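Local coordinates for sensor protein (Vibrio cholerae, PDB 3BY9) that senses C4-dicarboxylates such as succinate as the sensor domain of the histidine kinase DctB, which probably transfers phosphate from ATP to a protein histidine, at residues K29-I33 against V69-A73; P34-K39 against Y132-Y138; A72-Y76 against A86-W90; F107-G113 against I142-I146. All coordinates share one frame. Numbering follows the deposited sequence.

The four contacts illustrate how one of the two PAS-like subdomains of the sensor domain, the one built on the five-stranded antiparallel sheet, is assembled with helices on its two faces. Contact 1 joins the loop before helix 33-38 to the end of helix 53-70. Contact 3 begins where contact 1 ends, sharing Ala72 and Ala73, and is nested inside the loop closed by contact 2; contacts 1 and 2 cross along the chain. Contacts 2 and 4, centres about 9 Å apart, meet through adjoining strands 128-138 and 141-150, helices 33-38 and 105-110 lying on opposite faces. Contacts 1 and 4 are furthest separated, about 19 Å between centres. One of the two calcium sites, at Leu36 and Asp40, lies with the helix on one face, while succinate-binding Tyr106 belongs to the helix on the other.

Contact 1 of 4, residues K29-I33 against V69-A73; sequences KYAHI and VIQAA
Apolar side chains fill the angle between a helix terminus and a tight turn, in the helical layer against the central strand of the five-stranded PAS-like subdomain. At the centre Ile70 (chi1 p, chi2 t) directs its CB toward the opposite segment, so that its CD1 lies 3.9 Å from CG2 of Ile33 (m, m) and 4.4 Å from CD1 of Tyr30. Val148 of strand 141-150 touches both isoleucines, making the cluster part of the layer between helices and sheet. Tyr30 and Ile33 are the ends of a type I beta turn, closed by Ile33 N to Tyr30 O at 3.0 Å; across the segments the nearest CA atoms, Tyr30 and Ile70, are 7.2 Å apart. Farther out, the Tyr30 ring (chi1 m) places CE1 3.8 Å from Ala72 CB and 3.1 Å from Ile70 O. The helix that ends here closes with a Schellman motif in which Gln71 is the C-prime residue, with phi/psi near 53/49, before the chain extends through Ala72 (-94/170) toward strand 74-79. That reversal presents a main-chain carbonyl to the tyrosine hydroxyl, at the edge of the ring: Tyr30 OH donates a hydrogen bond to Gln71 O at 2.9 Å.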
loop_
_atom_site.group_PDB
_atom_site.type_symbol
_atom_site.label_atom_id
_atom_site.label_comp_id
_atom_site.label_asym_id
_atom_site.label_seq_id
_atom_site.Cartn_x
_atom_site.Cartn_y
_atom_site.Cartn_z
ATOM N N LYS A 29 7.238 11.989 -0.533
ATOM C CA LYS A 29 7.431 12.531 -1.877
ATOM C C LYS A 29 6.151 12.435 -2.705
ATOM O O LYS A 29 6.054 13.058 -3.774
ATOM C CB LYS A 29 8.503 11.751 -2.620
ATOM C CG LYS A 29 9.899 11.853 -1.952
ATOM C CD LYS A 29 10.860 10.869 -2.574
ATOM C CE LYS A 29 12.208 10.955 -1.901
ATOM N NZ LYS A 29 13.099 9.865 -2.364
ATOM N N TYR A 30 5.178 11.678 -2.217
ATOM C CA TYR A 30 3.945 11.460 -2.996
ATOM C C TYR A 30 2.668 11.904 -2.288
ATOM O O TYR A 30 1.653 12.227 -2.918
ATOM C CB TYR A 30 3.799 9.943 -3.271
ATOM C CG TYR A 30 4.927 9.392 -4.089
ATOM C CD1 TYR A 30 4.865 9.390 -5.452
ATOM C CD2 TYR A 30 6.102 8.928 -3.477
ATOM C CE1 TYR A 30 5.940 8.954 -6.239
ATOM C CE2 TYR A 30 7.176 8.484 -4.244
ATOM C CZ TYR A 30 7.095 8.503 -5.618
ATOM O OH TYR A 30 8.172 8.077 -6.406
ATOM N N ALA A 31 2.709 11.922 -0.970
ATOM C CA ALA A 31 1.487 12.135 -0.205
ATOM C C ALA A 31 0.716 13.426 -0.469
ATOM O O ALA A 31 -0.494 13.444 -0.326
ATOM C CB ALA A 31 1.813 12.068 1.314
ATOM N N HIS A 32 1.442 14.484 -0.804
ATOM C CA HIS A 32 0.834 15.794 -0.973
ATOM C C HIS A 32 0.510 16.055 -2.434
ATOM O O HIS A 32 -0.048 17.106 -2.734
ATOM C CB HIS A 32 1.830 16.890 -0.542
ATOM C CG HIS A 32 3.158 16.818 -1.254
ATOM N ND1 HIS A 32 3.971 15.699 -1.206
ATOM C CD2 HIS A 32 3.813 17.715 -2.039
ATOM C CE1 HIS A 32 5.063 15.912 -1.920
ATOM N NE2 HIS A 32 4.996 17.126 -2.437
ATOM N N ILE A 33 0.846 15.126 -3.316
ATOM C CA ILE A 33 0.639 15.434 -4.738
ATOM C C ILE A 33 -0.829 15.505 -5.153
ATOM O O ILE A 33 -1.202 16.379 -5.942
ATOM C CB ILE A 33 1.433 14.449 -5.661
ATOM C CG1 ILE A 33 2.953 14.494 -5.320
ATOM C CG2 ILE A 33 1.187 14.805 -7.138
ATOM C CD1 ILE A 33 3.600 15.917 -5.508
ATOM N N VAL A 69 7.121 13.535 -13.569
ATOM C CA VAL A 69 7.867 14.419 -12.643
ATOM C C VAL A 69 8.030 13.767 -11.262
ATOM O O VAL A 69 9.127 13.759 -10.647
ATOM C CB VAL A 69 7.161 15.786 -12.440
ATOM C CG1 VAL A 69 7.823 16.544 -11.237
ATOM C CG2 VAL A 69 7.241 16.618 -13.682
ATOM N N ILE A 70 6.944 13.203 -10.748
ATOM C CA ILE A 70 7.002 12.602 -9.412
ATOM C C ILE A 70 7.456 11.174 -9.355
ATOM O O ILE A 70 7.662 10.612 -8.259
ATOM C CB ILE A 70 5.628 12.711 -8.699
ATOM C CG1 ILE A 70 4.613 11.796 -9.392
ATOM C CG2 ILE A 70 5.125 14.190 -8.753
ATOM C CD1 ILE A 70 3.220 11.879 -8.681
ATOM N N GLN A 71 7.663 10.605 -10.525
ATOM C CA GLN A 71 8.073 9.211 -10.671
ATOM C C GLN A 71 7.156 8.242 -9.926
ATOM O O GLN A 71 7.606 7.396 -9.173
ATOM C CB GLN A 71 9.548 9.011 -10.228
ATOM C CG GLN A 71 10.542 9.683 -11.185
ATOM C CD GLN A 71 10.661 8.972 -12.530
ATOM O OE1 GLN A 71 10.113 9.409 -13.554
ATOM N NE2 GLN A 71 11.388 7.855 -12.532
ATOM N N ALA A 72 5.845 8.417 -10.130
ATOM C CA ALA A 72 4.861 7.504 -9.573
ATOM C C ALA A 72 4.489 6.406 -10.585
ATOM O O ALA A 72 4.916 6.419 -11.743
ATOM C CB ALA A 72 3.583 8.254 -9.176
ATOM N N ALA A 73 3.762 5.406 -10.106
ATOM C CA ALA A 73 3.332 4.368 -11.040
ATOM C C ALA A 73 2.212 4.904 -11.904
ATOM O O ALA A 73 2.283 4.808 -13.123
ATOM C CB ALA A 73 2.859 3.132 -10.278
#

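Contact 2 of 4, residues P34-K39 against Y132-Y138; sequences PHLISK and YAYPVIY. With CA (calcium ion), chain C.
A histidine lies flat on a tyrosine here: the rings of His35 (chi1 t) and Tyr134 (chi1 t) form an offset stack, with centroids 4.4 Å apart and planes at 23°, while His35 CB makes a CH-pi contact 3.8 Å from the Tyr134 centroid. Helix 34-38 runs at 25° to strand 132-138, axes 7.8 Å apart (crossing angle -25°). CA atoms pair as Pro34 with Tyr134 (5.5 Å) and Ser38 with Val136 (5.1 Å). Pro34 wedges between alternate strand residues, its CB 3.6 Å from Tyr134 CB and its CG 3.7 Å from Tyr132 CB. One turn on, Ser38 OG (chi1 p) donates to His35 O at 2.9 Å and receives water 2, which also donates to Pro135 O at 2.7 Å. Beyond the helix, Lys39 curls back (m, t, p, p) so that NZ donates to Ile137 O at 2.8 Å. Leu36 O binds calcium at 2.4 Å, with waters 1 and 3 at 2.5 Å each; water 1 also bridges His35 O (2.8 Å) and Lys39 N (3.0 Å). A short helix packed along a sheet strand, its last-turn carbonyl and the following Asp40 binding calcium, forms one of this domain's two calcium sites on a PAS-like subdomain.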
loop_
_atom_site.group_PDB
_atom_site.type_symbol
_atom_site.label_atom_id
_atom_site.label_comp_id
_atom_site.label_asym_id
_atom_site.label_seq_id
_atom_site.Cartn_x
_atom_site.Cartn_y
_atom_site.Cartn_z
ATOM N N PRO A 34 -1.689 14.610 -4.648
ATOM C CA PRO A 34 -3.100 14.710 -5.063
ATOM C C PRO A 34 -3.664 16.091 -4.694
ATOM O O PRO A 34 -4.310 16.729 -5.515
ATOM C CB PRO A 34 -3.766 13.575 -4.293
ATOM C CG PRO A 34 -2.669 12.497 -4.306
ATOM C CD PRO A 34 -1.400 13.308 -3.991
ATOM N N HIS A 35 -3.384 16.580 -3.482
ATOM C CA HIS A 35 -3.933 17.902 -3.110
ATOM C C HIS A 35 -3.320 18.961 -4.059
ATOM O O HIS A 35 -4.032 19.810 -4.589
ATOM C CB HIS A 35 -3.587 18.227 -1.653
ATOM C CG HIS A 35 -4.142 19.551 -1.172
ATOM N ND1 HIS A 35 -3.625 20.220 -0.090
ATOM C CD2 HIS A 35 -5.191 20.295 -1.613
ATOM C CE1 HIS A 35 -4.340 21.320 0.127
ATOM N NE2 HIS A 35 -5.294 21.389 -0.783
ATOM N N LEU A 36 -2.004 18.863 -4.314
ATOM C CA LEU A 36 -1.312 19.834 -5.153
ATOM C C LEU A 36 -1.969 20.045 -6.505
ATOM O O LEU A 36 -2.133 21.202 -6.926
ATOM C CB LEU A 36 0.163 19.394 -5.352
ATOM C CG LEU A 36 0.930 20.114 -6.475
ATOM C CD1 LEU A 36 1.080 21.576 -6.112
ATOM C CD2 LEU A 36 2.309 19.504 -6.689
ATOM N N ILE A 37 -2.372 18.957 -7.160
ATOM C CA ILE A 37 -2.936 19.108 -8.491
ATOM C C ILE A 37 -4.433 19.064 -8.547
ATOM O O ILE A 37 -5.019 19.339 -9.606
ATOM C CB ILE A 37 -2.400 18.030 -9.503
ATOM C CG1 ILE A 37 -2.782 16.597 -9.057
ATOM C CG2 ILE A 37 -0.842 18.092 -9.566
ATOM C CD1 ILE A 37 -2.440 15.511 -10.109
ATOM N N SER A 38 -5.059 18.779 -7.415
ATOM C CA SER A 38 -6.502 18.539 -7.411
ATOM C C SER A 38 -7.370 19.610 -8.018
ATOM O O SER A 38 -8.344 19.289 -8.736
ATOM C CB SER A 38 -6.986 18.240 -5.980
ATOM O OG SER A 38 -6.836 19.365 -5.130
ATOM N N LYS A 39 -7.046 20.873 -7.754
ATOM C CA LYS A 39 -7.907 21.956 -8.295
ATOM C C LYS A 39 -7.370 22.540 -9.607
ATOM O O LYS A 39 -7.904 23.526 -10.133
ATOM C CB LYS A 39 -8.038 23.098 -7.253
ATOM C CG LYS A 39 -9.023 22.718 -6.140
ATOM C CD LYS A 39 -9.289 23.850 -5.138
ATOM C CE LYS A 39 -9.844 25.136 -5.773
ATOM N NZ LYS A 39 -11.137 24.961 -6.513
ATOM N N TYR A 132 -2.663 7.408 -2.763
ATOM C CA TYR A 132 -3.092 8.631 -2.061
ATOM C C TYR A 132 -4.216 9.239 -2.909
ATOM O O TYR A 132 -4.078 9.359 -4.136
ATOM C CB TYR A 132 -1.954 9.644 -1.982
ATOM C CG TYR A 132 -0.937 9.271 -0.915
ATOM C CD1 TYR A 132 -1.236 9.460 0.431
ATOM C CD2 TYR A 132 0.286 8.750 -1.276
ATOM C CE1 TYR A 132 -0.299 9.136 1.425
ATOM C CE2 TYR A 132 1.239 8.425 -0.307
ATOM C CZ TYR A 132 0.942 8.624 1.009
ATOM O OH TYR A 132 1.913 8.347 1.938
ATOM N N ALA A 133 -5.307 9.659 -2.271
ATOM C CA ALA A 133 -6.427 10.215 -3.037
ATOM C C ALA A 133 -6.909 11.504 -2.383
ATOM O O ALA A 133 -6.698 11.736 -1.166
ATOM C CB ALA A 133 -7.575 9.175 -3.086
ATOM N N TYR A 134 -7.511 12.364 -3.191
ATOM C CA TYR A 134 -7.956 13.656 -2.645
ATOM C C TYR A 134 -9.148 14.114 -3.472
ATOM O O TYR A 134 -9.202 13.908 -4.678
ATOM C CB TYR A 134 -6.806 14.680 -2.801
ATOM C CG TYR A 134 -6.932 15.853 -1.866
ATOM C CD1 TYR A 134 -6.397 15.796 -0.569
ATOM C CD2 TYR A 134 -7.594 17.014 -2.263
ATOM C CE1 TYR A 134 -6.538 16.876 0.299
ATOM C CE2 TYR A 134 -7.725 18.095 -1.388
ATOM C CZ TYR A 134 -7.197 18.013 -0.109
ATOM O OH TYR A 134 -7.363 19.091 0.793
ATOM N N PRO A 135 -10.147 14.748 -2.827
ATOM C CA PRO A 135 -11.315 15.207 -3.591
ATOM C C PRO A 135 -10.995 16.415 -4.506
ATOM O O PRO A 135 -10.201 17.293 -4.119
ATOM C CB PRO A 135 -12.310 15.634 -2.481
ATOM C CG PRO A 135 -11.359 16.140 -1.373
ATOM C CD PRO A 135 -10.274 15.032 -1.381
ATOM N N VAL A 136 -11.606 16.446 -5.700
ATOM C CA VAL A 136 -11.453 17.618 -6.571
ATOM C C VAL A 136 -12.677 18.477 -6.252
ATOM O O VAL A 136 -13.803 18.030 -6.440
ATOM C CB VAL A 136 -11.476 17.245 -8.040
ATOM C CG1 VAL A 136 -11.414 18.554 -8.916
ATOM C CG2 VAL A 136 -10.236 16.349 -8.359
ATOM N N ILE A 137 -12.426 19.692 -5.756
ATOM C CA ILE A 137 -13.504 20.575 -5.319
ATOM C C ILE A 137 -13.500 21.886 -6.132
ATOM O O ILE A 137 -12.451 22.528 -6.262
ATOM C CB ILE A 137 -13.273 20.906 -3.827
ATOM C CG1 ILE A 137 -13.410 19.617 -2.989
ATOM C CG2 ILE A 137 -14.336 21.944 -3.349
ATOM C CD1 ILE A 137 -12.975 19.805 -1.467
ATOM N N TYR A 138 -14.653 22.250 -6.696
ATOM C CA TYR A 138 -14.757 23.493 -7.461
ATOM C C TYR A 138 -16.172 24.067 -7.187
ATOM O O TYR A 138 -17.158 23.352 -7.225
ATOM C CB TYR A 138 -14.597 23.213 -8.969
ATOM C CG TYR A 138 -14.640 24.479 -9.773
ATOM C CD1 TYR A 138 -13.579 25.393 -9.724
ATOM C CD2 TYR A 138 -15.772 24.815 -10.505
ATOM C CE1 TYR A 138 -13.664 26.629 -10.394
ATOM C CE2 TYR A 138 -15.863 26.031 -11.167
ATOM C CZ TYR A 138 -14.816 26.918 -11.107
ATOM O OH TYR A 138 -14.919 28.114 -11.783
HETATM CA CA CA C . -3.231 23.189 -7.625
HETATM O O HOH W 1 -4.770 22.041 -6.098
HETATM O O HOH W 2 -9.558 19.944 -4.217
HETATM O O HOH W 3 -1.098 24.142 -8.527
#

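Contact 3 of 4, residues A72-Y76 against A86-W90; sequences AADTY and ASSNW
Asn89 ND2 donates to Asp74 OD1 at 2.7 Å, an oxygen that also forms a salt bridge with Arg94, and together these bonds fix the open end of a beta hairpin, strands 74-79 and 84-87. Beside them, Ser88 binds the backbone of Thr75 twice: Ser88 N donates to Thr75 O at 2.8 Å, and Ser88 OG (chi1 p) accepts from Thr75 N at 2.9 Å, the hydroxyl standing in where a strand carbonyl would otherwise serve. Water 4 donates to Ala73 O at 3.0 Å and lies 2.7 Å from Ser88 OG. Residues 86-90 turn away at this point in a type I beta turn from Ser87 to Trp90, and within it Ser87 OG (chi1 t) donates to Asn89 OD1 at 2.6 Å.

Toward the hairpin interior the register is antiparallel, with Tyr76 and Ser87 a non-hydrogen-bonded pair whose CA atoms are 4.1 Å apart and whose side chains share one face. On its other edge strand 74-79 opens with a classic beta bulge, Ala73 and Asp74 both facing Lys149, a succinate-binding residue. Thr75 OG1 turns to Asn67 of helix 53-70, whereas Tyr76 (chi1 p) reaches away from the hairpin to hydrogen-bond through OH with that of Tyr106, another succinate-binding residue, which ties this strand to the ligand pocket. Tyr76 CB still lies 3.4 Å from Ser87 OG.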
loop_
_atom_site.group_PDB
_atom_site.type_symbol
_atom_site.label_atom_id
_atom_site.label_comp_id
_atom_site.label_asym_id
_atom_site.label_seq_id
_atom_site.Cartn_x
_atom_site.Cartn_y
_atom_site.Cartn_z
ATOM N N ALA A 72 5.845 8.417 -10.130
ATOM C CA ALA A 72 4.861 7.504 -9.573
ATOM C C ALA A 72 4.489 6.406 -10.585
ATOM O O ALA A 72 4.916 6.419 -11.743
ATOM C CB ALA A 72 3.583 8.254 -9.176
ATOM N N ALA A 73 3.762 5.406 -10.106
ATOM C CA ALA A 73 3.332 4.368 -11.040
ATOM C C ALA A 73 2.212 4.904 -11.904
ATOM O O ALA A 73 2.283 4.808 -13.123
ATOM C CB ALA A 73 2.859 3.132 -10.278
ATOM N N ASP A 74 1.190 5.515 -11.295
ATOM C CA ASP A 74 0.060 6.005 -12.078
ATOM C C ASP A 74 -0.553 7.216 -11.396
ATOM O O ASP A 74 -0.525 7.289 -10.173
ATOM C CB ASP A 74 -1.046 4.924 -12.130
ATOM C CG ASP A 74 -0.520 3.579 -12.620
ATOM O OD1 ASP A 74 -0.411 3.382 -13.861
ATOM O OD2 ASP A 74 -0.187 2.738 -11.762
ATOM N N THR A 75 -1.137 8.117 -12.184
ATOM C CA THR A 75 -1.797 9.322 -11.595
ATOM C C THR A 75 -3.084 9.398 -12.428
ATOM O O THR A 75 -3.012 9.510 -13.641
ATOM C CB THR A 75 -0.951 10.588 -11.782
ATOM O OG1 THR A 75 0.312 10.435 -11.088
ATOM C CG2 THR A 75 -1.696 11.807 -11.196
ATOM N N TYR A 76 -4.251 9.372 -11.754
ATOM C CA TYR A 76 -5.468 9.254 -12.548
ATOM C C TYR A 76 -6.646 9.952 -11.881
ATOM O O TYR A 76 -6.725 10.030 -10.658
ATOM C CB TYR A 76 -5.809 7.769 -12.822
ATOM C CG TYR A 76 -5.830 6.848 -11.620
ATOM C CD1 TYR A 76 -7.039 6.311 -11.163
ATOM C CD2 TYR A 76 -4.627 6.447 -10.977
ATOM C CE1 TYR A 76 -7.052 5.369 -10.090
ATOM C CE2 TYR A 76 -4.654 5.535 -9.929
ATOM C CZ TYR A 76 -5.830 5.007 -9.500
ATOM O OH TYR A 76 -5.790 4.068 -8.493
ATOM N N ALA A 86 -9.536 10.201 -16.920
ATOM C CA ALA A 86 -8.269 10.633 -17.544
ATOM C C ALA A 86 -7.172 9.975 -16.717
ATOM O O ALA A 86 -7.344 9.724 -15.534
ATOM C CB ALA A 86 -8.134 12.183 -17.532
ATOM N N SER A 87 -6.027 9.699 -17.335
ATOM C CA SER A 87 -5.034 8.974 -16.572
ATOM C C SER A 87 -3.655 9.046 -17.222
ATOM O O SER A 87 -3.538 9.102 -18.438
ATOM C CB SER A 87 -5.448 7.491 -16.537
ATOM O OG SER A 87 -4.482 6.705 -15.816
ATOM N N SER A 88 -2.611 9.024 -16.407
ATOM C CA SER A 88 -1.255 9.028 -16.942
ATOM C C SER A 88 -0.977 7.787 -17.777
ATOM O O SER A 88 -0.055 7.810 -18.626
ATOM C CB SER A 88 -0.259 9.080 -15.758
ATOM O OG SER A 88 -0.423 7.915 -14.947
ATOM N N ASN A 89 -1.735 6.697 -17.559
ATOM C CA ASN A 89 -1.479 5.455 -18.318
ATOM C C ASN A 89 -2.418 5.233 -19.498
ATOM O O ASN A 89 -2.561 4.113 -20.002
ATOM C CB ASN A 89 -1.517 4.233 -17.361
ATOM C CG ASN A 89 -2.817 4.141 -16.544
ATOM O OD1 ASN A 89 -3.876 4.458 -17.049
ATOM N ND2 ASN A 89 -2.720 3.717 -15.287
ATOM N N TRP A 90 -3.009 6.344 -19.969
ATOM C CA TRP A 90 -3.989 6.304 -21.040
ATOM C C TRP A 90 -3.455 5.634 -22.315
ATOM O O TRP A 90 -4.249 5.066 -23.073
ATOM C CB TRP A 90 -4.446 7.714 -21.400
ATOM C CG TRP A 90 -3.368 8.534 -22.030
ATOM C CD1 TRP A 90 -2.388 9.233 -21.411
ATOM C CD2 TRP A 90 -3.168 8.697 -23.443
ATOM N NE1 TRP A 90 -1.578 9.856 -22.356
ATOM C CE2 TRP A 90 -2.042 9.521 -23.610
ATOM C CE3 TRP A 90 -3.839 8.211 -24.570
ATOM C CZ2 TRP A 90 -1.559 9.881 -24.871
ATOM C CZ3 TRP A 90 -3.350 8.573 -25.851
ATOM C CH2 TRP A 90 -2.233 9.396 -25.968
HETATM O O HOH W 4 1.011 5.766 -15.655
#

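Contact 4 of 4, residues F107-G113 against I142-I146; sequences FYLSIAG and ILGVI
This is a largely apolar helix-on-sheet contact, in which the C-terminal end of helix 105-110 rests on a central strand of the five-stranded PAS-like subdomain, with no hydrogen bond between the two segments. Val145 (chi1 t) points its CB toward the helix and buries the most area of the strand residues here (84 Å²): CG2 lies 3.8 Å from Phe107 CE1, 4.0 Å from Ser110 CB and 3.8 Å from Ile111 CD1. Phe107 reaches it with chi1 t, Ile111 with t and p. The nearest CA atoms are Ile111 with Val145 at 6.1 Å, and Gly113 with Ile142 at 6.9 Å. Val145 and Ile146 point to opposite faces, Ile146 packing on helix 33-38; before them the alternation is broken at Leu143 and Gly144, which both hydrogen-bond to Val136. Ile111 CD1 also lies 3.8 Å from Gly144 CA. The helix leads into a type I beta turn from Ser110 to Gly113, with Gly113 N to Ser110 O at 2.9 Å. Ser110 OG hydrogen-bonds Ser116 of strand 116-121. Gly113 takes phi/psi of 97/12, where a CB would be jammed against the preceding carbonyl; Ile142 (m, t) packs against it, its CD1 3.5 Å from Gly113 CA.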
loop_
_atom_site.group_PDB
_atom_site.type_symbol
_atom_site.label_atom_id
_atom_site.label_comp_id
_atom_site.label_asym_id
_atom_site.label_seq_id
_atom_site.Cartn_x
_atom_site.Cartn_y
_atom_site.Cartn_z
ATOM N N PHE A 107 -11.472 5.662 -3.052
ATOM C CA PHE A 107 -12.398 6.512 -3.772
ATOM C C PHE A 107 -13.601 6.791 -2.799
ATOM O O PHE A 107 -14.063 7.923 -2.662
ATOM C CB PHE A 107 -12.950 5.793 -5.018
ATOM C CG PHE A 107 -14.026 6.592 -5.721
ATOM C CD1 PHE A 107 -13.678 7.638 -6.575
ATOM C CD2 PHE A 107 -15.376 6.392 -5.398
ATOM C CE1 PHE A 107 -14.613 8.492 -7.115
ATOM C CE2 PHE A 107 -16.350 7.242 -5.921
ATOM C CZ PHE A 107 -15.961 8.309 -6.793
ATOM N N TYR A 108 -14.089 5.735 -2.163
ATOM C CA TYR A 108 -15.241 5.872 -1.242
ATOM C C TYR A 108 -14.971 6.939 -0.195
ATOM O O TYR A 108 -15.855 7.802 0.104
ATOM C CB TYR A 108 -15.454 4.507 -0.542
ATOM C CG TYR A 108 -16.552 4.481 0.507
ATOM C CD1 TYR A 108 -17.900 4.624 0.154
ATOM C CD2 TYR A 108 -16.243 4.247 1.830
ATOM C CE1 TYR A 108 -18.918 4.534 1.115
ATOM C CE2 TYR A 108 -17.239 4.148 2.820
ATOM C CZ TYR A 108 -18.572 4.293 2.453
ATOM O OH TYR A 108 -19.554 4.202 3.437
ATOM N N LEU A 109 -13.762 6.900 0.383
ATOM C CA LEU A 109 -13.456 7.883 1.425
ATOM C C LEU A 109 -13.185 9.268 0.873
ATOM O O LEU A 109 -13.616 10.273 1.449
ATOM C CB LEU A 109 -12.251 7.470 2.250
ATOM C CG LEU A 109 -12.417 6.068 2.907
ATOM C CD1 LEU A 109 -11.093 5.615 3.556
ATOM C CD2 LEU A 109 -13.570 6.112 3.940
ATOM N N SER A 110 -12.509 9.362 -0.271
ATOM C CA SER A 110 -12.219 10.714 -0.745
ATOM C C SER A 110 -13.366 11.418 -1.454
ATOM O O SER A 110 -13.387 12.668 -1.511
ATOM C CB SER A 110 -10.974 10.701 -1.654
ATOM O OG SER A 110 -9.811 10.481 -0.856
ATOM N N ILE A 111 -14.326 10.665 -1.989
ATOM C CA ILE A 111 -15.432 11.337 -2.663
ATOM C C ILE A 111 -16.295 11.972 -1.566
ATOM O O ILE A 111 -17.138 12.833 -1.849
ATOM C CB ILE A 111 -16.241 10.366 -3.580
ATOM C CG1 ILE A 111 -17.109 11.176 -4.567
ATOM C CG2 ILE A 111 -17.067 9.337 -2.757
ATOM C CD1 ILE A 111 -16.308 11.896 -5.696
ATOM N N ALA A 112 -16.024 11.595 -0.314
ATOM C CA ALA A 112 -16.780 12.191 0.835
ATOM C C ALA A 112 -16.049 13.477 1.307
ATOM O O ALA A 112 -16.379 14.096 2.346
ATOM C CB ALA A 112 -16.870 11.195 1.980
ATOM N N GLY A 113 -15.010 13.856 0.583
ATOM C CA GLY A 113 -14.331 15.110 0.879
ATOM C C GLY A 113 -13.094 15.108 1.723
ATOM O O GLY A 113 -12.642 16.175 2.130
ATOM N N ILE A 142 -17.961 18.769 -4.616
ATOM C CA ILE A 142 -16.975 17.710 -4.902
ATOM C C ILE A 142 -17.352 17.172 -6.281
ATOM O O ILE A 142 -18.448 16.633 -6.472
ATOM C CB ILE A 142 -17.044 16.586 -3.834
ATOM C CG1 ILE A 142 -16.588 17.150 -2.473
ATOM C CG2 ILE A 142 -16.100 15.413 -4.258
ATOM C CD1 ILE A 142 -16.836 16.208 -1.273
ATOM N N LEU A 143 -16.419 17.246 -7.240
ATOM C CA LEU A 143 -16.668 16.799 -8.601
ATOM C C LEU A 143 -16.000 15.468 -8.954
ATOM O O LEU A 143 -16.341 14.889 -9.968
ATOM C CB LEU A 143 -16.104 17.846 -9.579
ATOM C CG LEU A 143 -16.633 19.267 -9.500
ATOM C CD1 LEU A 143 -15.891 20.093 -10.624
ATOM C CD2 LEU A 143 -18.105 19.268 -9.766
ATOM N N GLY A 144 -15.081 14.986 -8.117
ATOM C CA GLY A 144 -14.390 13.744 -8.463
ATOM C C GLY A 144 -13.231 13.538 -7.491
ATOM O O GLY A 144 -13.139 14.194 -6.460
ATOM N N VAL A 145 -12.317 12.647 -7.852
ATOM C CA VAL A 145 -11.201 12.306 -6.971
ATOM C C VAL A 145 -9.956 12.142 -7.832
ATOM O O VAL A 145 -10.032 11.547 -8.917
ATOM C CB VAL A 145 -11.459 10.917 -6.286
ATOM C CG1 VAL A 145 -10.185 10.402 -5.536
ATOM C CG2 VAL A 145 -12.592 11.048 -5.242
ATOM N N ILE A 146 -8.836 12.680 -7.346
ATOM C CA ILE A 146 -7.545 12.491 -8.054
ATOM C C ILE A 146 -6.718 11.524 -7.177
ATOM O O ILE A 146 -6.723 11.615 -5.933
ATOM C CB ILE A 146 -6.859 13.875 -8.261
ATOM C CG1 ILE A 146 -5.465 13.680 -8.891
ATOM C CG2 ILE A 146 -6.631 14.595 -6.945
ATOM C CD1 ILE A 146 -5.487 13.105 -10.304
#